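Local coordinates for protein 4'-phospho-dehydrooxetanocin synthase (Bacillus megaterium, PDB 5UL3) that catalyses the cobalamin-dependent radical SAM ring contraction of dAMP to an oxetane aldehyde, 4'-phospho-dehydrooxetanocin, in the biosynthesis of oxetanocin A, at residues R399-S402 with V403-K407; T451-Q454 with N455-L459; V414-L417 with K418-H421; N440-L443 with K444-G447. All blocks are in the same frame, centred on the assembly; numbering follows the deposited sequence.

Contact 1 (R399-S402 with V403-K407); sequences RADS and VYEPK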
loop_
_atom_site.group_PDB
_atom_site.type_symbol
_atom_site.label_atom_id
_atom_site.label_comp_id
_atom_site.label_asym_id
_atom_site.label_seq_id
_atom_site.Cartn_x
_atom_site.Cartn_y
_atom_site.Cartn_z
ATOM N N ARG A 399 13.904 1.043 -3.976
ATOM C CA ARG A 399 14.518 1.174 -5.291
ATOM C C ARG A 399 15.792 0.345 -5.365
ATOM O O ARG A 399 16.478 0.138 -4.361
ATOM C CB ARG A 399 14.899 2.634 -5.607
ATOM C CG ARG A 399 13.945 3.696 -5.164
ATOM C CD ARG A 399 14.342 5.078 -5.757
ATOM N NE ARG A 399 15.710 5.500 -5.471
ATOM C CZ ARG A 399 16.055 6.240 -4.421
ATOM N NH1 ARG A 399 17.322 6.595 -4.241
ATOM N NH2 ARG A 399 15.136 6.625 -3.543
ATOM N N ALA A 400 16.139 -0.074 -6.584
ATOM C CA ALA A 400 17.393 -0.803 -6.767
ATOM C C ALA A 400 18.584 0.001 -6.263
ATOM O O ALA A 400 19.510 -0.569 -5.669
ATOM C CB ALA A 400 17.593 -1.180 -8.229
ATOM N N ASP A 401 18.584 1.328 -6.475
ATOM C CA ASP A 401 19.728 2.120 -6.023
ATOM C C ASP A 401 19.699 2.420 -4.529
ATOM O O ASP A 401 20.610 3.090 -4.025
ATOM C CB ASP A 401 19.854 3.421 -6.838
ATOM C CG ASP A 401 18.549 4.203 -6.947
ATOM O OD1 ASP A 401 17.518 3.630 -7.362
ATOM O OD2 ASP A 401 18.576 5.417 -6.676
ATOM N N SER A 402 18.678 1.961 -3.802
ATOM C CA SER A 402 18.784 1.922 -2.351
ATOM C C SER A 402 19.599 0.730 -1.876
ATOM O O SER A 402 19.896 0.636 -0.683
ATOM C CB SER A 402 17.398 1.877 -1.695
ATOM O OG SER A 402 16.645 3.040 -1.978
ATOM N N VAL A 403 19.949 -0.180 -2.779
ATOM C CA VAL A 403 20.811 -1.315 -2.469
ATOM C C VAL A 403 22.230 -1.064 -2.961
ATOM O O VAL A 403 23.193 -1.194 -2.204
ATOM C CB VAL A 403 20.254 -2.610 -3.107
ATOM C CG1 VAL A 403 21.057 -3.829 -2.634
ATOM C CG2 VAL A 403 18.767 -2.789 -2.792
ATOM N N TYR A 404 22.354 -0.706 -4.238
ATOM C CA TYR A 404 23.638 -0.594 -4.917
ATOM C C TYR A 404 23.636 0.643 -5.804
ATOM O O TYR A 404 22.758 0.802 -6.656
ATOM C CB TYR A 404 23.898 -1.858 -5.750
ATOM C CG TYR A 404 25.045 -1.756 -6.737
ATOM C CD1 TYR A 404 26.347 -1.517 -6.301
ATOM C CD2 TYR A 404 24.824 -1.915 -8.109
ATOM C CE1 TYR A 404 27.403 -1.430 -7.210
ATOM C CE2 TYR A 404 25.878 -1.830 -9.019
ATOM C CZ TYR A 404 27.164 -1.593 -8.553
ATOM O OH TYR A 404 28.209 -1.519 -9.449
ATOM N N GLU A 405 24.643 1.502 -5.649
ATOM C CA GLU A 405 24.698 2.739 -6.421
ATOM C C GLU A 405 26.160 3.003 -6.735
ATOM O O GLU A 405 26.887 3.560 -5.896
ATOM C CB GLU A 405 24.083 3.925 -5.688
ATOM C CG GLU A 405 24.260 5.249 -6.475
ATOM C CD GLU A 405 23.767 5.142 -7.909
ATOM O OE1 GLU A 405 22.542 5.285 -8.131
ATOM O OE2 GLU A 405 24.583 4.880 -8.823
ATOM N N PRO A 406 26.625 2.603 -7.918
ATOM C CA PRO A 406 28.043 2.798 -8.261
ATOM C C PRO A 406 28.437 4.262 -8.405
ATOM O O PRO A 406 29.639 4.559 -8.415
ATOM C CB PRO A 406 28.186 2.036 -9.581
ATOM C CG PRO A 406 26.793 2.065 -10.174
ATOM C CD PRO A 406 25.879 1.916 -8.986
ATOM N N LYS A 407 27.480 5.186 -8.488
ATOM C CA LYS A 407 27.837 6.599 -8.430
ATOM C C LYS A 407 28.213 7.051 -7.030
ATOM O O LYS A 407 28.696 8.176 -6.867
ATOM C CB LYS A 407 26.695 7.462 -8.970
ATOM C CG LYS A 407 26.405 7.183 -10.437
ATOM C CD LYS A 407 25.503 8.243 -11.030
ATOM C CE LYS A 407 25.109 7.895 -12.457
ATOM N NZ LYS A 407 24.164 8.914 -13.000
HETATM O O HOH W 1 20.876 6.821 -6.663
#

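Contact 2 (T451-Q454 with N455-L459); sequences TSEQ and NIIAL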
loop_
_atom_site.group_PDB
_atom_site.type_symbol
_atom_site.label_atom_id
_atom_site.label_comp_id
_atom_site.label_asym_id
_atom_site.label_seq_id
_atom_site.Cartn_x
_atom_site.Cartn_y
_atom_site.Cartn_z
ATOM N N THR A 451 20.805 1.349 -14.302
ATOM C CA THR A 451 21.163 0.535 -15.456
ATOM C C THR A 451 20.721 -0.905 -15.239
ATOM O O THR A 451 20.451 -1.338 -14.114
ATOM C CB THR A 451 22.675 0.547 -15.733
ATOM O OG1 THR A 451 23.358 -0.105 -14.660
ATOM C CG2 THR A 451 23.197 1.972 -15.867
ATOM N N SER A 452 20.672 -1.640 -16.349
ATOM C CA SER A 452 20.380 -3.069 -16.307
ATOM C C SER A 452 21.337 -3.804 -15.373
ATOM O O SER A 452 20.909 -4.548 -14.483
ATOM C CB SER A 452 20.459 -3.642 -17.725
ATOM O OG SER A 452 19.979 -4.966 -17.740
ATOM N N GLU A 453 22.649 -3.604 -15.551
ATOM C CA GLU A 453 23.596 -4.331 -14.710
ATOM C C GLU A 453 23.459 -3.939 -13.239
ATOM O O GLU A 453 23.620 -4.783 -12.348
ATOM C CB GLU A 453 25.030 -4.112 -15.195
ATOM C CG GLU A 453 26.019 -5.136 -14.637
ATOM C CD GLU A 453 25.833 -6.534 -15.238
ATOM O OE1 GLU A 453 25.295 -6.639 -16.361
ATOM O OE2 GLU A 453 26.228 -7.530 -14.584
ATOM N N GLN A 454 23.172 -2.662 -12.962
ATOM C CA GLN A 454 22.974 -2.236 -11.580
ATOM C C GLN A 454 21.795 -2.963 -10.949
ATOM O O GLN A 454 21.838 -3.326 -9.768
ATOM C CB GLN A 454 22.750 -0.733 -11.526
ATOM C CG GLN A 454 22.369 -0.145 -10.176
ATOM C CD GLN A 454 22.139 1.362 -10.308
ATOM O OE1 GLN A 454 22.009 1.857 -11.422
ATOM N NE2 GLN A 454 22.071 2.076 -9.194
ATOM N N ASN A 455 20.730 -3.174 -11.722
ATOM C CA ASN A 455 19.582 -3.912 -11.198
ATOM C C ASN A 455 19.964 -5.348 -10.857
ATOM O O ASN A 455 19.565 -5.870 -9.808
ATOM C CB ASN A 455 18.446 -3.882 -12.216
ATOM C CG ASN A 455 17.721 -2.554 -12.239
ATOM O OD1 ASN A 455 17.517 -1.935 -11.206
ATOM N ND2 ASN A 455 17.310 -2.122 -13.416
ATOM N N ILE A 456 20.720 -6.009 -11.743
ATOM C CA ILE A 456 21.192 -7.368 -11.469
ATOM C C ILE A 456 21.941 -7.412 -10.141
ATOM O O ILE A 456 21.688 -8.270 -9.287
ATOM C CB ILE A 456 22.081 -7.869 -12.621
ATOM C CG1 ILE A 456 21.261 -8.103 -13.894
ATOM C CG2 ILE A 456 22.851 -9.121 -12.191
ATOM C CD1 ILE A 456 20.262 -9.283 -13.777
ATOM N N ILE A 457 22.870 -6.474 -9.940
ATOM C CA ILE A 457 23.684 -6.510 -8.732
ATOM C C ILE A 457 22.839 -6.250 -7.488
ATOM O O ILE A 457 23.064 -6.863 -6.442
ATOM C CB ILE A 457 24.855 -5.519 -8.852
ATOM C CG1 ILE A 457 25.838 -6.016 -9.918
ATOM C CG2 ILE A 457 25.565 -5.360 -7.505
ATOM C CD1 ILE A 457 26.771 -4.930 -10.435
ATOM N N ALA A 458 21.862 -5.338 -7.569
ATOM C CA ALA A 458 20.994 -5.114 -6.420
ATOM C C ALA A 458 20.293 -6.409 -6.026
ATOM O O ALA A 458 20.207 -6.739 -4.840
ATOM C CB ALA A 458 19.960 -4.021 -6.717
ATOM N N LEU A 459 19.803 -7.160 -7.012
ATOM C CA LEU A 459 19.091 -8.407 -6.711
ATOM C C LEU A 459 20.032 -9.443 -6.118
ATOM O O LEU A 459 19.654 -10.205 -5.220
ATOM C CB LEU A 459 18.428 -8.963 -7.971
ATOM C CG LEU A 459 17.390 -8.076 -8.656
ATOM C CD1 LEU A 459 16.810 -8.790 -9.900
ATOM C CD2 LEU A 459 16.301 -7.658 -7.681
#

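Contact 3 (V414-L417 with K418-H421); sequences VERL and KMWH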
loop_
_atom_site.group_PDB
_atom_site.type_symbol
_atom_site.label_atom_id
_atom_site.label_comp_id
_atom_site.label_asym_id
_atom_site.label_seq_id
_atom_site.Cartn_x
_atom_site.Cartn_y
_atom_site.Cartn_z
ATOM N N VAL A 414 29.138 -0.439 0.888
ATOM C CA VAL A 414 29.398 -1.442 1.915
ATOM C C VAL A 414 28.559 -1.172 3.163
ATOM O O VAL A 414 28.042 -2.108 3.787
ATOM C CB VAL A 414 30.906 -1.519 2.230
ATOM C CG1 VAL A 414 31.150 -2.471 3.399
ATOM C CG2 VAL A 414 31.666 -2.009 0.991
ATOM N N GLU A 415 28.402 0.098 3.541
ATOM C CA GLU A 415 27.520 0.420 4.661
ATOM C C GLU A 415 26.063 0.135 4.312
ATOM O O GLU A 415 25.276 -0.241 5.189
ATOM C CB GLU A 415 27.711 1.885 5.075
ATOM C CG GLU A 415 26.966 2.301 6.349
ATOM C CD GLU A 415 27.501 1.624 7.608
ATOM O OE1 GLU A 415 26.684 1.252 8.475
ATOM O OE2 GLU A 415 28.734 1.464 7.731
ATOM N N ARG A 416 25.692 0.285 3.038
ATOM C CA ARG A 416 24.350 -0.066 2.604
ATOM C C ARG A 416 24.111 -1.569 2.732
ATOM O O ARG A 416 23.041 -1.998 3.186
ATOM C CB ARG A 416 24.148 0.408 1.166
ATOM C CG ARG A 416 22.716 0.538 0.726
ATOM C CD ARG A 416 21.822 1.052 1.859
ATOM N NE ARG A 416 21.979 2.476 2.140
ATOM C CZ ARG A 416 21.231 3.434 1.595
ATOM N NH1 ARG A 416 20.287 3.132 0.718
ATOM N NH2 ARG A 416 21.424 4.696 1.926
ATOM N N LEU A 417 25.102 -2.386 2.351
ATOM C CA LEU A 417 24.969 -3.835 2.510
ATOM C C LEU A 417 24.821 -4.211 3.980
ATOM O O LEU A 417 23.995 -5.065 4.331
ATOM C CB LEU A 417 26.171 -4.545 1.886
ATOM C CG LEU A 417 26.150 -6.067 2.004
ATOM C CD1 LEU A 417 24.971 -6.637 1.228
ATOM C CD2 LEU A 417 27.473 -6.634 1.492
ATOM N N LYS A 418 25.597 -3.568 4.860
ATOM C CA LYS A 418 25.420 -3.799 6.294
ATOM C C LYS A 418 23.995 -3.481 6.740
ATOM O O LYS A 418 23.386 -4.245 7.501
ATOM C CB LYS A 418 26.424 -2.966 7.093
ATOM C CG LYS A 418 26.180 -3.029 8.596
ATOM C CD LYS A 418 27.262 -2.266 9.391
ATOM C CE LYS A 418 26.984 -2.364 10.895
ATOM N NZ LYS A 418 27.783 -1.381 11.705
ATOM N N MET A 419 23.442 -2.361 6.274
ATOM C CA MET A 419 22.074 -1.995 6.636
ATOM C C MET A 419 21.079 -3.051 6.168
ATOM O O MET A 419 20.182 -3.461 6.920
ATOM C CB MET A 419 21.718 -0.626 6.036
ATOM C CG MET A 419 20.330 -0.097 6.445
ATOM S SD MET A 419 19.629 0.932 5.127
ATOM C CE MET A 419 19.297 -0.340 3.920
ATOM N N TRP A 420 21.215 -3.500 4.918
ATOM C CA TRP A 420 20.315 -4.537 4.427
ATOM C C TRP A 420 20.463 -5.828 5.227
ATOM O O TRP A 420 19.475 -6.544 5.450
ATOM C CB TRP A 420 20.574 -4.774 2.937
ATOM C CG TRP A 420 19.858 -3.785 2.071
ATOM C CD1 TRP A 420 20.362 -2.603 1.550
ATOM C CD2 TRP A 420 18.492 -3.858 1.646
ATOM N NE1 TRP A 420 19.387 -1.959 0.821
ATOM C CE2 TRP A 420 18.232 -2.709 0.863
ATOM C CE3 TRP A 420 17.459 -4.790 1.847
ATOM C CZ2 TRP A 420 16.987 -2.472 0.278
ATOM C CZ3 TRP A 420 16.223 -4.544 1.270
ATOM C CH2 TRP A 420 15.998 -3.393 0.491
ATOM N N HIS A 421 21.680 -6.140 5.673
ATOM C CA HIS A 421 21.865 -7.314 6.521
ATOM C C HIS A 421 21.100 -7.159 7.824
ATOM O O HIS A 421 20.425 -8.095 8.268
ATOM C CB HIS A 421 23.349 -7.553 6.798
ATOM C CG HIS A 421 23.621 -8.789 7.604
ATOM N ND1 HIS A 421 24.509 -8.807 8.659
ATOM C CD2 HIS A 421 23.128 -10.048 7.505
ATOM C CE1 HIS A 421 24.546 -10.020 9.180
ATOM N NE2 HIS A 421 23.724 -10.794 8.496
HETATM O O HOH W 2 26.853 0.987 10.971
#

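Contact 4 (N440-L443 with K444-G447); sequences NQQL and KRYG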
loop_
_atom_site.group_PDB
_atom_site.type_symbol
_atom_site.label_atom_id
_atom_site.label_comp_id
_atom_site.label_asym_id
_atom_site.label_seq_id
_atom_site.Cartn_x
_atom_site.Cartn_y
_atom_site.Cartn_z
ATOM N N ASN A 440 18.375 -0.480 -20.931
ATOM C CA ASN A 440 18.868 0.817 -20.463
ATOM C C ASN A 440 18.079 1.975 -21.075
ATOM O O ASN A 440 17.783 2.961 -20.387
ATOM C CB ASN A 440 20.365 0.938 -20.738
ATOM C CG ASN A 440 21.180 0.093 -19.779
ATOM O OD1 ASN A 440 20.771 -0.117 -18.637
ATOM N ND2 ASN A 440 22.324 -0.409 -20.237
ATOM N N GLN A 441 17.714 1.870 -22.355
ATOM C CA GLN A 441 16.869 2.892 -22.972
ATOM C C GLN A 441 15.521 2.992 -22.266
ATOM O O GLN A 441 15.047 4.090 -21.958
ATOM C CB GLN A 441 16.650 2.580 -24.454
ATOM C CG GLN A 441 17.870 2.760 -25.321
ATOM C CD GLN A 441 17.611 2.351 -26.762
ATOM O OE1 GLN A 441 16.514 1.911 -27.115
ATOM N NE2 GLN A 441 18.631 2.494 -27.605
ATOM N N GLN A 442 14.882 1.848 -22.009
ATOM C CA GLN A 442 13.569 1.875 -21.364
ATOM C C GLN A 442 13.666 2.391 -19.938
ATOM O O GLN A 442 12.812 3.171 -19.501
ATOM C CB GLN A 442 12.930 0.483 -21.396
ATOM C CG GLN A 442 11.459 0.448 -20.954
ATOM C CD GLN A 442 10.909 -0.967 -20.977
ATOM O OE1 GLN A 442 11.574 -1.890 -20.526
ATOM N NE2 GLN A 442 9.723 -1.146 -21.539
ATOM N N LEU A 443 14.720 2.005 -19.209
ATOM C CA LEU A 443 14.926 2.556 -17.872
ATOM C C LEU A 443 14.994 4.079 -17.908
ATOM O O LEU A 443 14.489 4.760 -17.007
ATOM C CB LEU A 443 16.201 1.980 -17.255
ATOM C CG LEU A 443 16.032 0.546 -16.733
ATOM C CD1 LEU A 443 17.394 -0.072 -16.470
ATOM C CD2 LEU A 443 15.179 0.539 -15.446
ATOM N N LYS A 444 15.612 4.637 -18.951
ATOM C CA LYS A 444 15.678 6.086 -19.047
ATOM C C LYS A 444 14.308 6.687 -19.372
ATOM O O LYS A 444 13.951 7.742 -18.828
ATOM C CB LYS A 444 16.734 6.481 -20.092
ATOM C CG LYS A 444 17.075 7.952 -20.087
ATOM C CD LYS A 444 18.184 8.228 -21.095
ATOM C CE LYS A 444 17.995 9.569 -21.786
ATOM N NZ LYS A 444 18.803 9.636 -23.039
ATOM N N ARG A 445 13.540 6.054 -20.272
ATOM C CA ARG A 445 12.177 6.515 -20.534
ATOM C C ARG A 445 11.331 6.442 -19.269
ATOM O O ARG A 445 10.423 7.256 -19.080
ATOM C CB ARG A 445 11.498 5.668 -21.608
ATOM C CG ARG A 445 12.011 5.848 -23.034
ATOM C CD ARG A 445 10.952 5.368 -24.013
ATOM N NE ARG A 445 10.649 3.931 -23.930
ATOM C CZ ARG A 445 11.449 2.963 -24.368
ATOM N NH1 ARG A 445 12.633 3.247 -24.919
ATOM N NH2 ARG A 445 11.067 1.701 -24.262
ATOM N N TYR A 446 11.621 5.473 -18.405
ATOM C CA TYR A 446 10.942 5.315 -17.119
ATOM C C TYR A 446 11.473 6.265 -16.049
ATOM O O TYR A 446 10.912 6.312 -14.946
ATOM C CB TYR A 446 11.076 3.857 -16.650
ATOM C CG TYR A 446 10.241 2.853 -17.422
ATOM C CD1 TYR A 446 9.374 3.251 -18.439
ATOM C CD2 TYR A 446 10.300 1.498 -17.109
ATOM C CE1 TYR A 446 8.609 2.325 -19.128
ATOM C CE2 TYR A 446 9.558 0.566 -17.801
ATOM C CZ TYR A 446 8.699 0.976 -18.795
ATOM O OH TYR A 446 7.945 0.036 -19.452
ATOM N N GLY A 447 12.521 7.033 -16.346
ATOM C CA GLY A 447 13.102 7.932 -15.368
ATOM C C GLY A 447 13.660 7.245 -14.141
ATOM O O GLY A 447 13.749 7.876 -13.080
#

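Contact 1 (R399-S402 with V403-K407)
The carbonyl oxygen of A400 is gripped by two successive backbone amides, N of V403 at 2.9 Å and N of Y404 at 3.2 Å. This closes the 3-10 turn 400-402 that follows strand 393-398 of the partial TIM barrel, on the way to helix 410-426. The two donors approach differently: the amide of Y404 lies in the carbonyl plane, whereas that of V403 comes from above it, 53° out. V403 also lays CB against the same oxygen, at 3.4 Å.

Beside the turn, R399 takes hold of D401 side-on. Its NE and NH1 converge on OD2, NH1 at 3.0 Å, both from one face of the carboxylate; NE reaches OD1 only weakly. From the arginine's side OD2 sits in the guanidinium plane, which fixes the rotation of that group. D401 can offer OD2 because its CG stands between backbone N and carbonyl carbon (chi1 49°). A further tie of R399 is a salt bridge from NH2 to E364, and its side chain touches the iron-sulfur cluster, consistent with D401 and E364 being second-shell residues that position a cluster-pocket arginine.

D401 and E405 bring like charges near each other, which would raise the cost of ionising both; the arginine probably offsets part of it. E405 bends at chi2 and turns OE2 to N of K407 through the anti lone pair. Between the two acids a single water donates to both, 2.7 Å from OD2 of D401 and 2.7 Å from OE1 of E405.

Contact 2 (T451-Q454 with N455-L459)
T451 O receives N of N455 at 3.0 Å, the first of four i to i+4 backbone bonds that run on through S452 to I456, E453 to I457 and Q454 to A458. Their N-H...O angles all fall between 154° and 164°, consistent with a regular helix from its start. Side chains lean on the same carbonyls. N455 sets CB 3.4 Å from O of S452 and folds its amide back toward the helix start, while I457 lays CG1 alongside O of E453 at 3.5 Å. CG of N455 lies beside its own backbone N, and that torsion brings the amide beside O of T451, ND2 of N455 being 3.3 Å from that oxygen but too poorly angled for a hydrogen bond.

In the next shell, T451 and Q454 hold each other reciprocally. OG1 of T451 accepts from N of Q454 at 3.1 Å, and OE1 of Q454 accepts from N of T451 at 3.2 Å. Q454 spans this gap with an extended chain, CG anti to backbone N (chi1 173°). OE1 thus faces N of T451, and NE2 donates to O of Y404, a bond that ties the helix start to the loop after strand 393-398.

Further out, E453 pairs through OE1 with R495, while S452 reaches G438 with its hydroxyl and N440 with its backbone N. F492 of helix 484-493 packs against S452, N455 and I456. The reciprocal pair is a capping box, with T451 as N-cap of helix 452-464 in the radical SAM barrel.

Contact 3 (V414-L417 with K418-H421)
R416 and M419 run side by side and point the same way, while W420, a residue further on, meets the arginine at a slant. All three lie on helix 410-426, the crossover helix of the beta-alpha-beta unit between strands 393-398 and 432-436. R416 starts with CG anti to its backbone N (chi1 -161°) and then bends at chi2 and chi3. The double bend brings its end back along the helix, laying CD 3.5 Å from CE of M419. The sulfur of M419 stands obliquely to the guanidinium, 4.1 Å from NE.

The indole is turned 41° from the guanidinium plane. Its CD1 meets CD of R416 at 3.9 Å, and the same carbon brings the ring edge to O of R416 at 3.2 Å. That oxygen also accepts the backbone N of W420 at 2.9 Å. CE of M419 lies over one indole face, 3.4 Å above the plane and offset toward the rim, so this methyl touches both CD of R416 and the ring. NH1 of R416 and NE1 of W420 both donate to O of S402, so one carbonyl of the loop after strand 393-398 holds both groups.

Around the helix, E415 and K418 lie side by side and point the same way. E415 is modelled in two conformers; in the one described a water donates to its OE1 and accepts from NZ of K418 at 2.6 Å, a doubtful bridge.

Contact 4 (N440-L443 with K444-G447)
Q442 sends its side chain out along Y446, four residues on, where helix 440-445 gives way to a Schellman motif at G447. CG is anti to backbone N and the chain stays extended beyond it, so each atom meets something in turn. CB lies over one face of the R445 guanidinium, 3.6 Å from NH2. CG touches that same NH2 and also stands over the Y446 ring, 3.8 Å from its centroid and 20° off the normal, a CH-pi contact. CD then passes 3.7 Å from CZ of Y446. The amide is inclined 22° to the ring.

At the tip, NE2 comes 3.0 Å from OH of Y446, at too poor an angle for a hydrogen bond; it donates instead to M475 O and D477, while OE1 accepts from S437 and N489. R445 shares D477 through a salt bridge and also donates to N485; the phenol of Y446 is hydrogen-bonded to I474 O. Y446 lies close to E436, an S-adenosylmethionine-binding residue.

The backbone then ends the helix: N of Y446 donates to O of Q442 at 2.8 Å. G447 leaves helical geometry at positive phi (62°), and its N donates to O of K444 at 3.0 Å.

Overall arrangement
All four contacts fall within the partial TIM barrel of the radical SAM domain, in chain order 1, 3, 4, 2. Contact 1 is the loop after strand 393-398, contact 3 lies on helix 410-426 that follows it, contact 4 on helix 440-445 beyond strand 432-436, and contact 2 starts helix 452-464. Contact 1 touches both contact 2 (centres 8 Å apart) and contact 3 (11 Å), while contact 4 meets contact 2 (14 Å) at N440 and S452. Contacts 3 and 4, 27 Å apart between centres, do not touch. The chain of touches thus runs 3-1-2-4, linking the cluster-side R399 of contact 1 with Y446 near the S-adenosylmethionine-binding E436.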